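Local coordinates for DNA repair protein rad60 (Schizosaccharomyces pombe, PDB 3GOE) that supports repair of DNA double-strand breaks by sister-chromatid recombination and helps maintain chromosome structure, this chain being its C-terminal SUMO-like domain, at residues A[9-14]-A[71-76]; A[20-25]-A[37-42]; A[33-38]-A[51-56]. All blocks are in the same frame, centred on the assembly; numbering follows the deposited sequence.

Interaction 1 (A[9-14]-A[71-76])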
loop_
_atom_site.group_PDB
_atom_site.type_symbol
_atom_site.label_atom_id
_atom_site.label_comp_id
_atom_site.label_asym_id
_atom_site.label_seq_id
_atom_site.Cartn_x
_atom_site.Cartn_y
_atom_site.Cartn_z
ATOM N N LEU A 9 -0.300 8.584 -9.337
ATOM C CA LEU A 9 0.510 7.560 -8.659
ATOM C C LEU A 9 1.351 8.138 -7.544
ATOM O O LEU A 9 1.888 9.252 -7.644
ATOM C CB LEU A 9 1.480 6.847 -9.634
ATOM C CG LEU A 9 0.855 6.100 -10.779
ATOM C CD1 LEU A 9 1.947 5.373 -11.531
ATOM C CD2 LEU A 9 -0.216 5.132 -10.376
ATOM N N ILE A 10 1.532 7.327 -6.504
ATOM C CA ILE A 10 2.649 7.521 -5.563
ATOM C C ILE A 10 3.452 6.211 -5.527
ATOM O O ILE A 10 2.925 5.118 -5.735
ATOM C CB ILE A 10 2.199 7.943 -4.158
ATOM C CG1 ILE A 10 1.324 6.916 -3.441
ATOM C CG2 ILE A 10 1.539 9.362 -4.216
ATOM C CD1 ILE A 10 0.997 7.303 -2.015
ATOM N N THR A 11 4.744 6.350 -5.237
ATOM C CA THR A 11 5.612 5.205 -5.036
ATOM C C THR A 11 5.654 4.879 -3.539
ATOM O O THR A 11 5.888 5.795 -2.746
ATOM C CB THR A 11 7.012 5.447 -5.616
ATOM O OG1 THR A 11 6.883 5.782 -6.985
ATOM C CG2 THR A 11 7.894 4.201 -5.488
ATOM N N LEU A 12 5.493 3.627 -3.182
ATOM C CA LEU A 12 5.558 3.152 -1.807
ATOM C C LEU A 12 6.502 1.981 -1.723
ATOM O O LEU A 12 6.515 1.116 -2.595
ATOM C CB LEU A 12 4.177 2.739 -1.285
ATOM C CG LEU A 12 3.152 3.830 -1.163
ATOM C CD1 LEU A 12 1.758 3.207 -0.867
ATOM C CD2 LEU A 12 3.497 4.914 -0.139
ATOM N N LEU A 13 7.254 1.907 -0.624
ATOM C CA LEU A 13 8.048 0.751 -0.297
ATOM C C LEU A 13 7.287 -0.095 0.711
ATOM O O LEU A 13 6.959 0.368 1.798
ATOM C CB LEU A 13 9.385 1.163 0.267
ATOM C CG LEU A 13 10.268 0.045 0.805
ATOM C CD1 LEU A 13 10.623 -0.946 -0.252
ATOM C CD2 LEU A 13 11.496 0.677 1.429
ATOM N N LEU A 14 6.989 -1.329 0.328
ATOM C CA LEU A 14 6.322 -2.314 1.209
ATOM C C LEU A 14 7.386 -3.304 1.691
ATOM O O LEU A 14 7.912 -4.086 0.919
ATOM C CB LEU A 14 5.191 -3.025 0.496
ATOM C CG LEU A 14 3.840 -2.316 0.533
ATOM C CD1 LEU A 14 3.915 -0.914 -0.035
ATOM C CD2 LEU A 14 2.749 -3.125 -0.094
ATOM N N LEU A 71 -0.453 8.652 3.805
ATOM C CA LEU A 71 0.633 8.216 2.931
ATOM C C LEU A 71 0.980 9.267 1.892
ATOM O O LEU A 71 0.106 9.918 1.322
ATOM C CB LEU A 71 0.213 6.889 2.241
ATOM C CG LEU A 71 0.114 5.656 3.135
ATOM C CD1 LEU A 71 -0.547 4.529 2.366
ATOM C CD2 LEU A 71 1.449 5.294 3.684
ATOM N N GLU A 72 2.274 9.387 1.648
ATOM C CA GLU A 72 2.770 10.271 0.632
ATOM C C GLU A 72 3.810 9.527 -0.232
ATOM O O GLU A 72 4.291 8.443 0.116
ATOM C CB GLU A 72 3.445 11.509 1.244
ATOM C CG GLU A 72 2.472 12.347 2.082
ATOM C CD GLU A 72 3.188 13.269 3.051
ATOM O OE1 GLU A 72 4.430 13.452 2.943
ATOM O OE2 GLU A 72 2.561 13.862 3.955
ATOM N N ASP A 73 4.143 10.130 -1.341
ATOM C CA ASP A 73 5.113 9.560 -2.203
ATOM C C ASP A 73 6.437 9.256 -1.491
ATOM O O ASP A 73 6.949 10.078 -0.726
ATOM C CB ASP A 73 5.342 10.565 -3.350
ATOM C CG ASP A 73 6.237 10.000 -4.436
ATOM O OD1 ASP A 73 7.268 10.615 -4.758
ATOM O OD2 ASP A 73 5.914 8.934 -4.985
ATOM N N GLU A 74 6.974 8.066 -1.725
ATOM C CA GLU A 74 8.206 7.536 -1.177
ATOM C C GLU A 74 8.076 7.120 0.288
ATOM O O GLU A 74 9.087 6.810 0.911
ATOM C CB GLU A 74 9.421 8.456 -1.444
ATOM C CG GLU A 74 9.698 8.595 -2.930
ATOM C CD GLU A 74 10.325 7.517 -3.751
ATOM O OE1 GLU A 74 10.643 6.412 -3.239
ATOM O OE2 GLU A 74 10.553 7.709 -5.000
ATOM N N ASP A 75 6.868 7.047 0.865
ATOM C CA ASP A 75 6.674 6.505 2.149
ATOM C C ASP A 75 6.877 4.977 2.156
ATOM O O ASP A 75 6.883 4.340 1.096
ATOM C CB ASP A 75 5.325 6.857 2.755
ATOM C CG ASP A 75 5.299 8.217 3.387
ATOM O OD1 ASP A 75 6.348 8.777 3.773
ATOM O OD2 ASP A 75 4.170 8.786 3.556
ATOM N N GLN A 76 7.068 4.471 3.374
ATOM C CA GLN A 76 7.271 3.063 3.557
ATOM C C GLN A 76 6.245 2.521 4.549
ATOM O O GLN A 76 5.862 3.220 5.459
ATOM C CB GLN A 76 8.683 2.710 3.989
ATOM C CG GLN A 76 9.140 3.396 5.217
ATOM C CD GLN A 76 10.672 3.319 5.256
ATOM O OE1 GLN A 76 11.254 2.262 5.086
ATOM N NE2 GLN A 76 11.349 4.456 5.542
HETATM O O HOH W 1 8.184 8.286 -6.731
#

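Interaction 2 (A[20-25]-A[37-42]). With CA (calcium ion), chain B.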
loop_
_atom_site.group_PDB
_atom_site.type_symbol
_atom_site.label_atom_id
_atom_site.label_comp_id
_atom_site.label_asym_id
_atom_site.label_seq_id
_atom_site.Cartn_x
_atom_site.Cartn_y
_atom_site.Cartn_z
ATOM N N GLU A 20 8.677 -11.058 0.201
ATOM C CA GLU A 20 9.546 -10.205 -0.628
ATOM C C GLU A 20 9.151 -8.756 -0.455
ATOM O O GLU A 20 7.991 -8.393 -0.580
ATOM C CB GLU A 20 9.483 -10.551 -2.118
ATOM C CG GLU A 20 10.327 -9.717 -3.098
ATOM C CD GLU A 20 10.156 -9.974 -4.583
ATOM O OE1 GLU A 20 9.223 -10.734 -4.979
ATOM O OE2 GLU A 20 10.918 -9.505 -5.503
ATOM N N ASP A 21 10.120 -7.921 -0.163
ATOM C CA ASP A 21 9.854 -6.502 -0.106
ATOM C C ASP A 21 9.551 -6.066 -1.515
ATOM O O ASP A 21 9.988 -6.766 -2.451
ATOM C CB ASP A 21 11.075 -5.773 0.449
ATOM C CG ASP A 21 11.422 -6.123 1.868
ATOM O OD1 ASP A 21 10.724 -6.897 2.541
ATOM O OD2 ASP A 21 12.463 -5.580 2.275
ATOM N N LEU A 22 8.805 -4.985 -1.669
ATOM C CA LEU A 22 8.418 -4.529 -2.990
ATOM C C LEU A 22 8.251 -3.011 -3.013
ATOM O O LEU A 22 7.541 -2.486 -2.192
ATOM C CB LEU A 22 7.116 -5.217 -3.375
ATOM C CG LEU A 22 6.599 -4.904 -4.778
ATOM C CD1 LEU A 22 7.509 -5.529 -5.807
ATOM C CD2 LEU A 22 5.145 -5.342 -5.000
ATOM N N ARG A 23 8.784 -2.376 -4.005
ATOM C CA ARG A 23 8.528 -1.000 -4.273
ATOM C C ARG A 23 7.405 -0.927 -5.400
ATOM O O ARG A 23 7.580 -1.528 -6.434
ATOM C CB ARG A 23 9.910 -0.437 -4.530
ATOM C CG ARG A 23 10.028 1.009 -4.217
ATOM C CD ARG A 23 11.425 1.384 -4.834
ATOM N NE ARG A 23 12.284 1.329 -3.700
ATOM C CZ ARG A 23 12.159 2.332 -2.829
ATOM N NH1 ARG A 23 11.325 3.346 -3.028
ATOM N NH2 ARG A 23 12.901 2.286 -1.787
ATOM N N LEU A 24 6.281 -0.293 -5.165
ATOM C CA LEU A 24 5.102 -0.224 -6.055
ATOM C C LEU A 24 4.755 1.199 -6.362
ATOM O O LEU A 24 4.950 2.039 -5.508
ATOM C CB LEU A 24 3.774 -0.905 -5.495
ATOM C CG LEU A 24 3.852 -2.242 -4.992
ATOM C CD1 LEU A 24 4.503 -2.246 -3.607
ATOM C CD2 LEU A 24 2.425 -2.706 -4.873
ATOM N N SER A 25 4.225 1.459 -7.536
ATOM C CA SER A 25 3.714 2.781 -7.877
ATOM C C SER A 25 2.223 2.546 -8.083
ATOM O O SER A 25 1.760 1.889 -9.005
ATOM C CB SER A 25 4.382 3.310 -9.094
ATOM O OG SER A 25 4.450 2.380 -10.156
ATOM N N LYS A 37 -3.841 -6.336 -2.386
ATOM C CA LYS A 37 -4.093 -7.270 -3.465
ATOM C C LYS A 37 -3.003 -7.168 -4.541
ATOM O O LYS A 37 -2.573 -8.183 -5.093
ATOM C CB LYS A 37 -5.460 -7.059 -4.107
ATOM C CG LYS A 37 -6.619 -7.485 -3.248
ATOM C CD LYS A 37 -7.955 -7.208 -3.956
ATOM C CE LYS A 37 -9.142 -7.766 -3.232
ATOM N NZ LYS A 37 -10.358 -7.452 -4.002
ATOM N N ARG A 38 -2.618 -5.956 -4.890
ATOM C CA ARG A 38 -1.590 -5.736 -5.914
ATOM C C ARG A 38 -0.230 -6.219 -5.416
ATOM O O ARG A 38 0.510 -6.859 -6.163
ATOM C CB ARG A 38 -1.586 -4.260 -6.308
ATOM C CG ARG A 38 -0.524 -3.938 -7.349
ATOM C CD ARG A 38 -0.681 -4.631 -8.676
ATOM N NE ARG A 38 -1.922 -4.358 -9.381
ATOM C CZ ARG A 38 -2.154 -3.283 -10.129
ATOM N NH1 ARG A 38 -1.271 -2.329 -10.259
ATOM N NH2 ARG A 38 -3.337 -3.134 -10.770
ATOM N N TYR A 39 0.120 -5.920 -4.173
ATOM C CA TYR A 39 1.328 -6.473 -3.589
ATOM C C TYR A 39 1.353 -8.001 -3.747
ATOM O O TYR A 39 2.345 -8.596 -4.164
ATOM C CB TYR A 39 1.435 -6.061 -2.101
ATOM C CG TYR A 39 2.556 -6.793 -1.414
ATOM C CD1 TYR A 39 3.883 -6.391 -1.562
ATOM C CD2 TYR A 39 2.291 -7.886 -0.611
ATOM C CE1 TYR A 39 4.910 -7.083 -0.923
ATOM C CE2 TYR A 39 3.333 -8.572 -0.019
ATOM C CZ TYR A 39 4.634 -8.178 -0.163
ATOM O OH TYR A 39 5.639 -8.913 0.431
ATOM N N CYS A 40 0.226 -8.625 -3.394
ATOM C CA CYS A 40 0.175 -10.083 -3.414
ATOM C C CYS A 40 0.342 -10.633 -4.822
ATOM O O CYS A 40 1.037 -11.662 -4.983
ATOM C CB CYS A 40 -1.139 -10.591 -2.803
ATOM S SG CYS A 40 -1.218 -10.365 -1.005
ATOM N N THR A 41 -0.283 -10.057 -5.832
ATOM C CA THR A 41 -0.077 -10.566 -7.188
ATOM C C THR A 41 1.348 -10.260 -7.661
ATOM O O THR A 41 1.891 -11.080 -8.454
ATOM C CB THR A 41 -1.109 -10.079 -8.192
ATOM O OG1 THR A 41 -1.196 -8.664 -8.277
ATOM C CG2 THR A 41 -2.511 -10.605 -7.914
ATOM N N GLU A 42 1.963 -9.203 -7.247
ATOM C CA GLU A 42 3.317 -8.880 -7.702
ATOM C C GLU A 42 4.337 -9.819 -7.102
ATOM O O GLU A 42 5.290 -10.225 -7.777
ATOM C CB GLU A 42 3.660 -7.426 -7.357
ATOM C CG GLU A 42 2.946 -6.398 -8.186
ATOM C CD GLU A 42 3.423 -6.428 -9.606
ATOM O OE1 GLU A 42 4.629 -6.465 -9.824
ATOM O OE2 GLU A 42 2.654 -6.473 -10.544
HETATM CA CA CA B . 11.429 -8.997 3.250
HETATM O O HOH W 2 11.848 -11.103 3.487
HETATM O O HOH W 3 12.251 -8.070 4.521
#

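Interaction 3 (A[33-38]-A[51-56])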
loop_
_atom_site.group_PDB
_atom_site.type_symbol
_atom_site.label_atom_id
_atom_site.label_comp_id
_atom_site.label_asym_id
_atom_site.label_seq_id
_atom_site.Cartn_x
_atom_site.Cartn_y
_atom_site.Cartn_z
ATOM N N LYS A 33 -6.859 -2.011 0.713
ATOM C CA LYS A 33 -7.058 -3.411 0.327
ATOM C C LYS A 33 -6.569 -3.646 -1.096
ATOM O O LYS A 33 -5.930 -4.670 -1.373
ATOM C CB LYS A 33 -8.541 -3.796 0.470
ATOM C CG LYS A 33 -8.758 -5.282 0.247
ATOM C CD LYS A 33 -10.192 -5.647 0.401
ATOM C CE LYS A 33 -10.674 -5.959 1.764
ATOM N NZ LYS A 33 -11.962 -6.717 1.469
ATOM N N ASP A 34 -6.845 -2.752 -2.018
ATOM C CA ASP A 34 -6.384 -2.845 -3.384
ATOM C C ASP A 34 -4.846 -2.918 -3.398
ATOM O O ASP A 34 -4.246 -3.691 -4.145
ATOM C CB ASP A 34 -6.833 -1.657 -4.205
ATOM C CG ASP A 34 -8.282 -1.556 -4.565
ATOM O OD1 ASP A 34 -8.943 -2.616 -4.726
ATOM O OD2 ASP A 34 -8.751 -0.419 -4.769
ATOM N N LEU A 35 -4.189 -2.043 -2.615
ATOM C CA LEU A 35 -2.736 -2.042 -2.515
ATOM C C LEU A 35 -2.227 -3.409 -2.061
ATOM O O LEU A 35 -1.250 -3.929 -2.609
ATOM C CB LEU A 35 -2.310 -0.918 -1.566
ATOM C CG LEU A 35 -0.829 -0.855 -1.184
ATOM C CD1 LEU A 35 0.097 -0.802 -2.398
ATOM C CD2 LEU A 35 -0.612 0.328 -0.246
ATOM N N ILE A 36 -2.895 -3.995 -1.054
ATOM C CA ILE A 36 -2.515 -5.324 -0.615
ATOM C C ILE A 36 -2.696 -6.357 -1.679
ATOM O O ILE A 36 -1.836 -7.222 -1.920
ATOM C CB ILE A 36 -3.258 -5.709 0.707
ATOM C CG1 ILE A 36 -2.934 -4.744 1.828
ATOM C CG2 ILE A 36 -2.905 -7.124 1.094
ATOM C CD1 ILE A 36 -3.847 -4.898 3.041
ATOM N N LYS A 37 -3.841 -6.336 -2.386
ATOM C CA LYS A 37 -4.093 -7.270 -3.465
ATOM C C LYS A 37 -3.003 -7.168 -4.541
ATOM O O LYS A 37 -2.573 -8.183 -5.093
ATOM C CB LYS A 37 -5.460 -7.059 -4.107
ATOM C CG LYS A 37 -6.619 -7.485 -3.248
ATOM C CD LYS A 37 -7.955 -7.208 -3.956
ATOM C CE LYS A 37 -9.142 -7.766 -3.232
ATOM N NZ LYS A 37 -10.358 -7.452 -4.002
ATOM N N ARG A 38 -2.618 -5.956 -4.890
ATOM C CA ARG A 38 -1.590 -5.736 -5.914
ATOM C C ARG A 38 -0.230 -6.219 -5.416
ATOM O O ARG A 38 0.510 -6.859 -6.163
ATOM C CB ARG A 38 -1.586 -4.260 -6.308
ATOM C CG ARG A 38 -0.524 -3.938 -7.349
ATOM C CD ARG A 38 -0.681 -4.631 -8.676
ATOM N NE ARG A 38 -1.922 -4.358 -9.381
ATOM C CZ ARG A 38 -2.154 -3.283 -10.129
ATOM N NH1 ARG A 38 -1.271 -2.329 -10.259
ATOM N NH2 ARG A 38 -3.337 -3.134 -10.770
ATOM N N ILE A 51 -4.179 -10.152 6.045
ATOM C CA ILE A 51 -2.970 -9.360 5.782
ATOM C C ILE A 51 -3.286 -7.919 6.115
ATOM O O ILE A 51 -4.346 -7.404 5.756
ATOM C CB ILE A 51 -2.525 -9.476 4.313
ATOM C CG1 ILE A 51 -2.262 -10.946 3.918
ATOM C CG2 ILE A 51 -1.315 -8.573 4.052
ATOM C CD1 ILE A 51 -2.021 -11.133 2.411
ATOM N N ARG A 52 -2.374 -7.230 6.806
ATOM C CA ARG A 52 -2.519 -5.855 7.176
ATOM C C ARG A 52 -1.282 -5.055 6.771
ATOM O O ARG A 52 -0.190 -5.593 6.661
ATOM C CB ARG A 52 -2.752 -5.675 8.684
ATOM C CG ARG A 52 -3.995 -6.279 9.258
ATOM C CD ARG A 52 -4.166 -6.043 10.750
ATOM N NE ARG A 52 -2.961 -6.481 11.437
ATOM C CZ ARG A 52 -2.822 -7.452 12.320
ATOM N NH1 ARG A 52 -1.601 -7.667 12.806
ATOM N NH2 ARG A 52 -3.827 -8.213 12.760
ATOM N N LEU A 53 -1.491 -3.760 6.577
ATOM C CA LEU A 53 -0.411 -2.806 6.402
ATOM C C LEU A 53 -0.301 -1.890 7.596
ATOM O O LEU A 53 -1.313 -1.403 8.065
ATOM C CB LEU A 53 -0.573 -1.937 5.166
ATOM C CG LEU A 53 -0.660 -2.630 3.840
ATOM C CD1 LEU A 53 -0.759 -1.626 2.701
ATOM C CD2 LEU A 53 0.479 -3.610 3.586
ATOM N N GLU A 54 0.906 -1.727 8.099
ATOM C CA GLU A 54 1.203 -0.814 9.219
ATOM C C GLU A 54 2.023 0.364 8.716
ATOM O O GLU A 54 2.998 0.160 7.993
ATOM C CB GLU A 54 1.932 -1.555 10.338
ATOM C CG GLU A 54 2.387 -0.849 11.614
ATOM C CD GLU A 54 2.719 -1.966 12.601
ATOM O OE1 GLU A 54 1.838 -2.776 12.980
ATOM O OE2 GLU A 54 3.913 -1.999 12.991
ATOM N N PHE A 55 1.603 1.534 9.124
ATOM C CA PHE A 55 2.262 2.781 8.736
ATOM C C PHE A 55 2.557 3.541 9.995
ATOM O O PHE A 55 1.627 3.863 10.721
ATOM C CB PHE A 55 1.389 3.574 7.795
ATOM C CG PHE A 55 1.955 4.909 7.374
ATOM C CD1 PHE A 55 3.229 5.039 6.851
ATOM C CD2 PHE A 55 1.242 6.045 7.567
ATOM C CE1 PHE A 55 3.811 6.253 6.476
ATOM C CE2 PHE A 55 1.690 7.259 7.151
ATOM C CZ PHE A 55 2.976 7.402 6.640
ATOM N N GLU A 56 3.843 3.773 10.279
ATOM C CA GLU A 56 4.233 4.474 11.492
ATOM C C GLU A 56 3.600 3.859 12.705
ATOM O O GLU A 56 3.148 4.496 13.663
ATOM C CB GLU A 56 3.868 5.968 11.309
ATOM C CG GLU A 56 4.732 6.500 10.163
ATOM C CD GLU A 56 4.337 7.870 9.654
ATOM O OE1 GLU A 56 3.150 8.183 9.372
ATOM O OE2 GLU A 56 5.335 8.629 9.528
#

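Interaction 1 (A[9-14]-A[71-76])
I10, T11, L12 and L13 on strand 9-16 meet the type II turn E72-D75 that leads into strand 76-80. The tight part faces inward. L12 CD2 lies 3.6 Å from E72 O, and the side chains of L12 and L71 cross at about a right angle, with CD1 of L12 4.2 Å from CD1 of L71. I10 holds CG1 between its backbone N and carbonyl carbon (chi1 62°); its CD1 ends 4.0 Å from E72 C, while CG2 lies against D73. An alanine at I10 would probably leave a gap where CD1 met E72 C and CG2 met D73. Backbone bonds fix the register: E74 N donates to T11 O (2.7 Å) and L13 N to D75 O, and L13 pairs with Q76 as a parallel bridge. The outer side is polar and wetter. T11 N gives D73 OD2 an almost straight bond (2.8 Å, 177°), nearly along the C-O axis. A water lies 2.8 Å from T11 OG1 and links it to D73 OD2 and E74 OE2; E74 OE1 forms a salt bridge with R23 of the neighbouring strand 22-27. Within the turn, E72 N reaches D75 OD2 from above the carboxylate plane. The turn is thus held by main-chain bonds together with the carboxylates of D73 and D75, each accepting a backbone N-H, and the charge of E74 is probably offset in part by R23.

Interaction 2 (A[20-25]-A[37-42])
Y39 of helix 32-43 sets the edge of its ring against L22 and brings its hydroxyl to the backbone of E20. CG stands anti to the backbone N (chi1 171°), which carries CG off the helix; the ring beyond it reaches the start of strand 22-27. At the root, CB is only loosely approached, by CD2 of L24, and that same methyl lies 4.0 Å from CG of R38. Farther out, CD1 meets CD2 of L22 at 3.8 Å. CE1 is next to the CB of L22, also at 3.8 Å; this CB lies at the ring's edge, near its plane. At the tip, OH donates to E20 O over 2.6 Å, with a C=O...donor angle of 139° and the donor tilted 33° from the carbonyl plane. S19 OG is a second partner of this OH, so the phenol links the helix to the turn before the strand and is held at its polar end while CB of L22 borders one edge. L22, its CG anti to the backbone N, also sends CD2 across to E42, 3.5 Å from that residue's CB, with the two side chains crossing at about a right angle. D21, between E20 and L22, points away from the helix; its OD1 binds a calcium ion at 2.3 Å, and backbone oxygens of S16 and S19 complete the protein ligands, so the turn that Y39 grips also carries the metal. A helix lying across the first beta-hairpin, its axis 10.0 Å from the strand, is typical of the ubiquitin-like beta-grasp fold of SUMO.

Interaction 3 (A[33-38]-A[51-56])
I51 and L53 of the strand 52-55 region face I36 and L35 of helix 32-43. At the entrance to the strand, I51 and I36 pass in opposite senses, CG2 against CG2 at 3.7 Å. Each of these methyls is anti to its own backbone N. The carbonyl oxygen of I51 lies 3.7 Å from CD1 of I36, and on its other flanks I51 is packed by C40 and V79. R52 comes next and turns away: only its CA approaches I36 CD1, while the guanidinium goes outward to a cation-pi contact with W59. This alternation, one residue inward and the next outward, is how a strand of the beta-grasp sheet presents a single apolar face to the helix that the sheet wraps, here with the two axes 9.2 Å apart at 112°. L53 returns to the helix and carries the largest share of contact on this strand. Its CG, anti to the carbonyl carbon (chi1 -59°), stands 3.7 Å from I36 CG1, and its CD1 comes 3.5 Å from L35 CD2, the two side chains crossing obliquely. I36 thus lies between I51, just before the strand, and L53: CG2 meets I51, CG1 L53, and CD1 both I51 O and L53 CG. V32 and V79 add to the apolar surroundings of L53. At F55 the strand has left the helix, and the ring packs instead on L71, D75 and V77.

How the interactions relate
From the N terminus, strand 9-16 is taken up by interaction 1, which is closed only when the chain returns at 71-76 and therefore encloses the other two. The turn after 9-16 leads to 20-25, and interaction 2 closes the loop from that strand to helix 32-43. Interaction 3 begins on the same helix, sharing K37 and R38, and closes a second loop at 51-56. Interactions 2 and 3 thus follow one another along the chain, and neither lies inside the other. L12 touches L35, L24 touches L35, and F55 touches L71, so the apolar side chains of all three join beneath the one sheet, tying strands 9-16, 22-27 and 52-55 to helix 32-43.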